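Metallo-carboxypeptidase (Pseudomonas aeruginosa, PDB 4A39) is a zinc-dependent metallocarboxypeptidase of the M14 family that probably trims residues from peptide C-termini. Local coordinates at residues Leu173-Gln178 / Glu187-Gly192; Ile347-Lys352 / Lys370-Asp375. All coordinates share one frame; numbering follows the deposited sequence.

Contact 1: Leu173-Gln178 / Glu187-Gly192; sequences LWVIAQ and EWFMEG
Met-190 lays CG, SD and CE along strand 171-177 at Val-175 and Ala-177. Its CG presses on Ala-177 CB at 3.4 Å, tighter than ordinary van der Waals contact, and its SD comes 3.6 Å from Val-175 CG1. Bends at chi2 (-61°) and chi3 (-77°) fold the chain back along the strand, bringing CE to 3.5 Å from Val-175 O, and the Val-175 and Met-190 side chains pass each other in opposite senses. Val-175 places CG1 anti to its backbone N; the same methyl stands obliquely to the Phe-189 ring, 4.3 Å from CE1.

Beyond the strand, Gln-178 adopts a left-handed backbone conformation, and its extended side chain reaches over the first turn of helix 185-196. There the backbone N of Glu-187 donates to Gln-178 OE1 (3.2 Å) in the carbonyl plane, though the bond is bent, with an N-H...O angle of 140°. The other end of the amide is engaged as well, NE2 bonding to Pro-181 O, so the group's rotation is fixed. The buried Glu-187 carboxylate turns to partners outside the pair: OE2 is hydrogen-bonded to His-131 ND1, while OE1 forms a salt bridge with Arg-128 and a hydrogen bond with Asn-219.

Phe-189 continues outward onto Ile-272 of the next strand and Leu-372 of helix 366-383. Strand, loop and helix open the beta-alpha-beta crossover from 171-177 to the parallel strand 212-217, and the loop carries the zinc ligands His-180 and Glu-183, the HxxE motif of M14 carboxypeptidases.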
loop_
_atom_site.group_PDB
_atom_site.type_symbol
_atom_site.label_atom_id
_atom_site.label_comp_id
_atom_site.label_asym_id
_atom_site.label_seq_id
_atom_site.Cartn_x
_atom_site.Cartn_y
_atom_site.Cartn_z
ATOM N N LEU A 173 -10.281 15.628 4.964
ATOM C CA LEU A 173 -10.162 14.426 4.142
ATOM C C LEU A 173 -8.935 13.622 4.562
ATOM O O LEU A 173 -7.798 14.070 4.393
ATOM C CB LEU A 173 -10.054 14.818 2.669
ATOM C CG LEU A 173 -11.020 15.901 2.177
ATOM C CD1 LEU A 173 -10.860 16.040 0.675
ATOM C CD2 LEU A 173 -12.459 15.556 2.534
ATOM N N TRP A 174 -9.178 12.430 5.102
ATOM C CA TRP A 174 -8.107 11.564 5.576
ATOM C C TRP A 174 -7.695 10.439 4.641
ATOM O O TRP A 174 -8.537 9.728 4.079
ATOM C CB TRP A 174 -8.497 10.938 6.916
ATOM C CG TRP A 174 -8.617 11.903 8.049
ATOM C CD1 TRP A 174 -9.556 12.885 8.207
ATOM C CD2 TRP A 174 -7.778 11.958 9.206
ATOM N NE1 TRP A 174 -9.352 13.548 9.399
ATOM C CE2 TRP A 174 -8.268 12.996 10.031
ATOM C CE3 TRP A 174 -6.657 11.227 9.628
ATOM C CZ2 TRP A 174 -7.676 13.322 11.257
ATOM C CZ3 TRP A 174 -6.066 11.551 10.847
ATOM C CH2 TRP A 174 -6.580 12.591 11.648
ATOM N N VAL A 175 -6.384 10.271 4.509
ATOM C CA VAL A 175 -5.819 9.204 3.693
ATOM C C VAL A 175 -4.626 8.618 4.442
ATOM O O VAL A 175 -3.670 9.341 4.742
ATOM C CB VAL A 175 -5.318 9.730 2.336
ATOM C CG1 VAL A 175 -4.812 8.572 1.489
ATOM C CG2 VAL A 175 -6.442 10.460 1.621
ATOM N N ILE A 176 -4.700 7.329 4.771
ATOM C CA ILE A 176 -3.600 6.656 5.460
ATOM C C ILE A 176 -3.152 5.470 4.607
ATOM O O ILE A 176 -3.949 4.892 3.855
ATOM C CB ILE A 176 -4.001 6.178 6.882
ATOM C CG1 ILE A 176 -5.003 5.030 6.804
ATOM C CG2 ILE A 176 -4.589 7.350 7.670
ATOM C CD1 ILE A 176 -5.347 4.448 8.157
ATOM N N ALA A 177 -1.882 5.101 4.728
ATOM C CA ALA A 177 -1.355 4.026 3.897
ATOM C C ALA A 177 -0.451 3.000 4.561
ATOM O O ALA A 177 0.186 3.259 5.581
ATOM C CB ALA A 177 -0.616 4.636 2.710
ATOM N N GLN A 178 -0.409 1.833 3.929
ATOM C CA GLN A 178 0.430 0.708 4.318
ATOM C C GLN A 178 0.361 0.192 5.751
ATOM O O GLN A 178 1.393 0.001 6.398
ATOM C CB GLN A 178 1.892 1.015 3.937
ATOM C CG GLN A 178 2.608 -0.153 3.237
ATOM C CD GLN A 178 3.929 0.252 2.598
ATOM O OE1 GLN A 178 3.996 1.242 1.875
ATOM N NE2 GLN A 178 4.985 -0.525 2.850
ATOM N N GLU A 187 2.422 3.193 -0.102
ATOM C CA GLU A 187 3.129 4.455 0.074
ATOM C C GLU A 187 3.491 5.074 -1.283
ATOM O O GLU A 187 3.633 6.291 -1.387
ATOM C CB GLU A 187 4.367 4.301 0.976
ATOM C CG GLU A 187 5.108 5.626 1.176
ATOM C CD GLU A 187 5.813 5.759 2.520
ATOM O OE1 GLU A 187 6.246 4.738 3.092
ATOM O OE2 GLU A 187 5.945 6.907 2.996
ATOM N N TRP A 188 3.634 4.254 -2.325
ATOM C CA TRP A 188 3.917 4.810 -3.649
ATOM C C TRP A 188 2.727 5.696 -4.020
ATOM O O TRP A 188 2.892 6.790 -4.566
ATOM C CB TRP A 188 4.096 3.704 -4.696
ATOM C CG TRP A 188 5.474 3.105 -4.701
ATOM C CD1 TRP A 188 5.837 1.864 -4.254
ATOM C CD2 TRP A 188 6.675 3.726 -5.176
ATOM N NE1 TRP A 188 7.186 1.675 -4.423
ATOM C CE2 TRP A 188 7.727 2.801 -4.985
ATOM C CE3 TRP A 188 6.965 4.975 -5.744
ATOM C CZ2 TRP A 188 9.051 3.083 -5.342
ATOM C CZ3 TRP A 188 8.285 5.258 -6.100
ATOM C CH2 TRP A 188 9.311 4.312 -5.897
ATOM N N PHE A 189 1.526 5.213 -3.714
ATOM C CA PHE A 189 0.286 5.951 -3.973
ATOM C C PHE A 189 0.372 7.310 -3.264
ATOM O O PHE A 189 0.024 8.349 -3.829
ATOM C CB PHE A 189 -0.906 5.129 -3.447
ATOM C CG PHE A 189 -2.243 5.843 -3.484
ATOM C CD1 PHE A 189 -2.569 6.793 -2.517
ATOM C CD2 PHE A 189 -3.198 5.514 -4.444
ATOM C CE1 PHE A 189 -3.827 7.401 -2.500
ATOM C CE2 PHE A 189 -4.462 6.114 -4.436
ATOM C CZ PHE A 189 -4.777 7.059 -3.461
ATOM N N MET A 190 0.847 7.300 -2.022
ATOM C CA MET A 190 0.972 8.531 -1.247
ATOM C C MET A 190 1.995 9.487 -1.860
ATOM O O MET A 190 1.805 10.703 -1.830
ATOM C CB MET A 190 1.362 8.206 0.197
ATOM C CG MET A 190 0.364 7.308 0.921
ATOM S SD MET A 190 -1.300 8.022 1.064
ATOM C CE MET A 190 -1.049 9.205 2.387
ATOM N N GLU A 191 3.082 8.949 -2.411
ATOM C CA GLU A 191 4.096 9.799 -3.034
ATOM C C GLU A 191 3.500 10.557 -4.224
ATOM O O GLU A 191 3.794 11.732 -4.431
ATOM C CB GLU A 191 5.303 8.970 -3.498
ATOM C CG GLU A 191 6.363 9.798 -4.229
ATOM C CD GLU A 191 7.604 9.003 -4.586
ATOM O OE1 GLU A 191 8.224 8.422 -3.670
ATOM O OE2 GLU A 191 7.966 8.965 -5.780
ATOM N N GLY A 192 2.661 9.883 -5.003
ATOM C CA GLY A 192 2.041 10.527 -6.148
ATOM C C GLY A 192 1.100 11.631 -5.710
ATOM O O GLY A 192 1.063 12.715 -6.304
#

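Contact 2: Ile347-Lys352 / Lys370-Asp375; sequences IEMPFK and KRLGQD. With GEM ((2-guanidinoethylmercapto)succinic acid), chain D.
The Glu-348 carboxylate points both oxygens at O12 of a carboxylate of the bound (2-guanidinoethylmercapto)succinic acid, which lies 2.8 Å from OE2 and 3.1 Å from OE1, close to the glutamate plane; the two carboxylate planes are turned about 41° apart. Glu-348, predicted to be the proton donor/acceptor of the active site, also packs against Tyr-319 and His-273. Arg-231, Asn-240 and Arg-241 hold the inhibitor by further hydrogen bonds.

The other side of strand 343-350 is apolar and meets segment 370-375 through the CD2 branch of Leu-372. Leu-372 CD2 packs 3.6 Å from Met-349 CG and 3.8 Å from Met-349 SD, the two side chains running past each other in opposite directions; Ile-347 CG2 touches the same methyl more loosely at 4.3 Å. With CG anti to the backbone N (chi1 -178°), Leu-372 extends from the helix into this small patch.

Phe-189 and Met-185 of helix 185-196 add to the patch, both touching Met-349, while Ile-272 of strand 268-275 receives Ile-347 and Met-349. The strand thus has the catalytic pocket on one side and helices 185-196 and 366-383 on the other, between its neighbours 268-275 and 282-284 in the central sheet.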
loop_
_atom_site.group_PDB
_atom_site.type_symbol
_atom_site.label_atom_id
_atom_site.label_comp_id
_atom_site.label_asym_id
_atom_site.label_seq_id
_atom_site.Cartn_x
_atom_site.Cartn_y
_atom_site.Cartn_z
ATOM N N ILE A 347 -8.804 1.165 -0.465
ATOM C CA ILE A 347 -8.382 1.182 -1.865
ATOM C C ILE A 347 -7.415 0.020 -2.045
ATOM O O ILE A 347 -6.478 -0.144 -1.258
ATOM C CB ILE A 347 -7.673 2.516 -2.241
ATOM C CG1 ILE A 347 -8.646 3.694 -2.078
ATOM C CG2 ILE A 347 -7.170 2.449 -3.674
ATOM C CD1 ILE A 347 -9.872 3.616 -2.971
ATOM N N GLU A 348 -7.637 -0.777 -3.085
ATOM C CA GLU A 348 -6.807 -1.948 -3.338
ATOM C C GLU A 348 -6.124 -1.953 -4.699
ATOM O O GLU A 348 -6.784 -1.934 -5.735
ATOM C CB GLU A 348 -7.656 -3.213 -3.217
ATOM C CG GLU A 348 -8.267 -3.464 -1.845
ATOM C CD GLU A 348 -7.257 -3.938 -0.825
ATOM O OE1 GLU A 348 -6.135 -4.323 -1.220
ATOM O OE2 GLU A 348 -7.592 -3.939 0.379
ATOM N N MET A 349 -4.796 -1.974 -4.685
ATOM C CA MET A 349 -4.003 -2.035 -5.910
ATOM C C MET A 349 -3.407 -3.441 -5.971
ATOM O O MET A 349 -3.065 -4.028 -4.942
ATOM C CB MET A 349 -2.902 -0.979 -5.892
ATOM C CG MET A 349 -3.413 0.448 -6.048
ATOM S SD MET A 349 -2.102 1.640 -5.711
ATOM C CE MET A 349 -2.175 1.690 -3.897
ATOM N N PRO A 350 -3.264 -3.994 -7.180
ATOM C CA PRO A 350 -2.723 -5.344 -7.366
ATOM C C PRO A 350 -1.214 -5.541 -7.311
ATOM O O PRO A 350 -0.449 -4.664 -7.702
ATOM C CB PRO A 350 -3.269 -5.731 -8.731
ATOM C CG PRO A 350 -3.154 -4.432 -9.484
ATOM C CD PRO A 350 -3.682 -3.414 -8.472
ATOM N N PHE A 351 -0.801 -6.710 -6.823
ATOM C CA PHE A 351 0.613 -7.071 -6.803
ATOM C C PHE A 351 0.948 -7.605 -8.194
ATOM O O PHE A 351 2.116 -7.674 -8.577
ATOM C CB PHE A 351 0.907 -8.177 -5.779
ATOM C CG PHE A 351 1.127 -7.670 -4.387
ATOM C CD1 PHE A 351 0.053 -7.466 -3.527
ATOM C CD2 PHE A 351 2.408 -7.381 -3.940
ATOM C CE1 PHE A 351 0.256 -6.981 -2.238
ATOM C CE2 PHE A 351 2.625 -6.892 -2.651
ATOM C CZ PHE A 351 1.545 -6.692 -1.797
ATOM N N LYS A 352 -0.089 -8.003 -8.930
ATOM C CA LYS A 352 0.056 -8.533 -10.287
ATOM C C LYS A 352 -0.008 -7.339 -11.241
ATOM O O LYS A 352 0.813 -6.431 -11.141
ATOM C CB LYS A 352 -1.068 -9.543 -10.577
ATOM C CG LYS A 352 -0.998 -10.802 -9.708
ATOM C CD LYS A 352 -2.219 -11.690 -9.891
ATOM C CE LYS A 352 -2.123 -12.950 -9.034
ATOM N NZ LYS A 352 -3.331 -13.812 -9.205
ATOM N N LYS A 370 1.498 5.892 -8.073
ATOM C CA LYS A 370 1.602 7.340 -7.915
ATOM C C LYS A 370 0.515 8.030 -8.731
ATOM O O LYS A 370 -0.115 8.977 -8.268
ATOM C CB LYS A 370 2.979 7.829 -8.386
ATOM C CG LYS A 370 4.127 7.432 -7.462
ATOM C CD LYS A 370 5.480 7.919 -7.965
ATOM C CE LYS A 370 5.564 9.433 -7.988
ATOM N NZ LYS A 370 6.954 9.863 -8.318
ATOM N N ARG A 371 0.291 7.543 -9.948
ATOM C CA ARG A 371 -0.713 8.131 -10.831
ATOM C C ARG A 371 -2.116 7.964 -10.259
ATOM O O ARG A 371 -2.940 8.880 -10.335
ATOM C CB ARG A 371 -0.639 7.489 -12.225
ATOM C CG ARG A 371 -1.208 8.360 -13.339
ATOM C CD ARG A 371 -2.316 7.670 -14.125
ATOM N NE ARG A 371 -1.915 6.381 -14.693
ATOM C CZ ARG A 371 -0.962 6.213 -15.606
ATOM N NH1 ARG A 371 -0.287 7.256 -16.072
ATOM N NH2 ARG A 371 -0.682 4.993 -16.053
ATOM N N LEU A 372 -2.397 6.796 -9.688
ATOM C CA LEU A 372 -3.713 6.560 -9.107
ATOM C C LEU A 372 -3.940 7.554 -7.970
ATOM O O LEU A 372 -5.054 8.051 -7.777
ATOM C CB LEU A 372 -3.830 5.123 -8.587
ATOM C CG LEU A 372 -5.196 4.737 -8.004
ATOM C CD1 LEU A 372 -6.256 4.719 -9.100
ATOM C CD2 LEU A 372 -5.091 3.362 -7.355
ATOM N N GLY A 373 -2.880 7.856 -7.225
ATOM C CA GLY A 373 -3.004 8.808 -6.134
ATOM C C GLY A 373 -3.420 10.166 -6.667
ATOM O O GLY A 373 -4.248 10.864 -6.076
ATOM N N GLN A 374 -2.846 10.547 -7.800
ATOM C CA GLN A 374 -3.174 11.828 -8.401
ATOM C C GLN A 374 -4.593 11.831 -8.971
ATOM O O GLN A 374 -5.286 12.849 -8.907
ATOM C CB GLN A 374 -2.149 12.165 -9.485
ATOM C CG GLN A 374 -0.741 12.311 -8.923
ATOM C CD GLN A 374 0.287 12.655 -9.978
ATOM O OE1 GLN A 374 0.486 11.907 -10.934
ATOM N NE2 GLN A 374 0.952 13.793 -9.807
ATOM N N ASP A 375 -5.038 10.699 -9.513
ATOM C CA ASP A 375 -6.383 10.634 -10.074
ATOM C C ASP A 375 -7.427 10.627 -8.965
ATOM O O ASP A 375 -8.553 11.087 -9.159
ATOM C CB ASP A 375 -6.547 9.408 -10.980
ATOM C CG ASP A 375 -5.731 9.518 -12.259
ATOM O OD1 ASP A 375 -5.552 10.653 -12.756
ATOM O OD2 ASP A 375 -5.286 8.475 -12.778
HETATM C C8 GEM D . -8.237 -5.999 3.786
HETATM S S7 GEM D . -8.344 -4.172 3.761
HETATM C C6 GEM D . -10.143 -3.946 3.513
HETATM C C5 GEM D . -10.827 -5.075 2.736
HETATM N N3 GEM D . -10.903 -6.291 3.557
HETATM C C1 GEM D . -12.093 -6.756 3.932
HETATM N N4 GEM D . -13.196 -6.105 3.569
HETATM N N2 GEM D . -12.189 -7.856 4.672
HETATM C C9 GEM D . -7.635 -6.509 5.097
HETATM O O14 GEM D . -7.402 -5.669 5.996
HETATM O O15 GEM D . -7.419 -7.736 5.173
HETATM C C10 GEM D . -7.439 -6.516 2.587
HETATM C C11 GEM D . -5.994 -6.009 2.601
HETATM O O12 GEM D . -5.568 -5.458 1.562
HETATM O O13 GEM D . -5.340 -6.201 3.647
#

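Contact 1 closes before contact 2 opens along the chain, and their centres lie 10 Å apart. Both set a helix against the same seven-stranded mixed sheet; strands 171-177 and 343-350 run parallel there, with 268-275 between them. The two helices also meet directly. Glu-191 OE2 and Lys-370 NZ form a salt bridge of 2.9 Å, the Phe-189 ring lies on Gly-373 with CE2 3.5 Å from its CA, and Lys-370 CG packs on Trp-188 O. Helices 185-196 and 366-383 therefore pack together on one side of the sheet; strands 268-275 and 343-350 carry His-273 and Glu-348, and the loop after 171-177 carries His-180 and Glu-183.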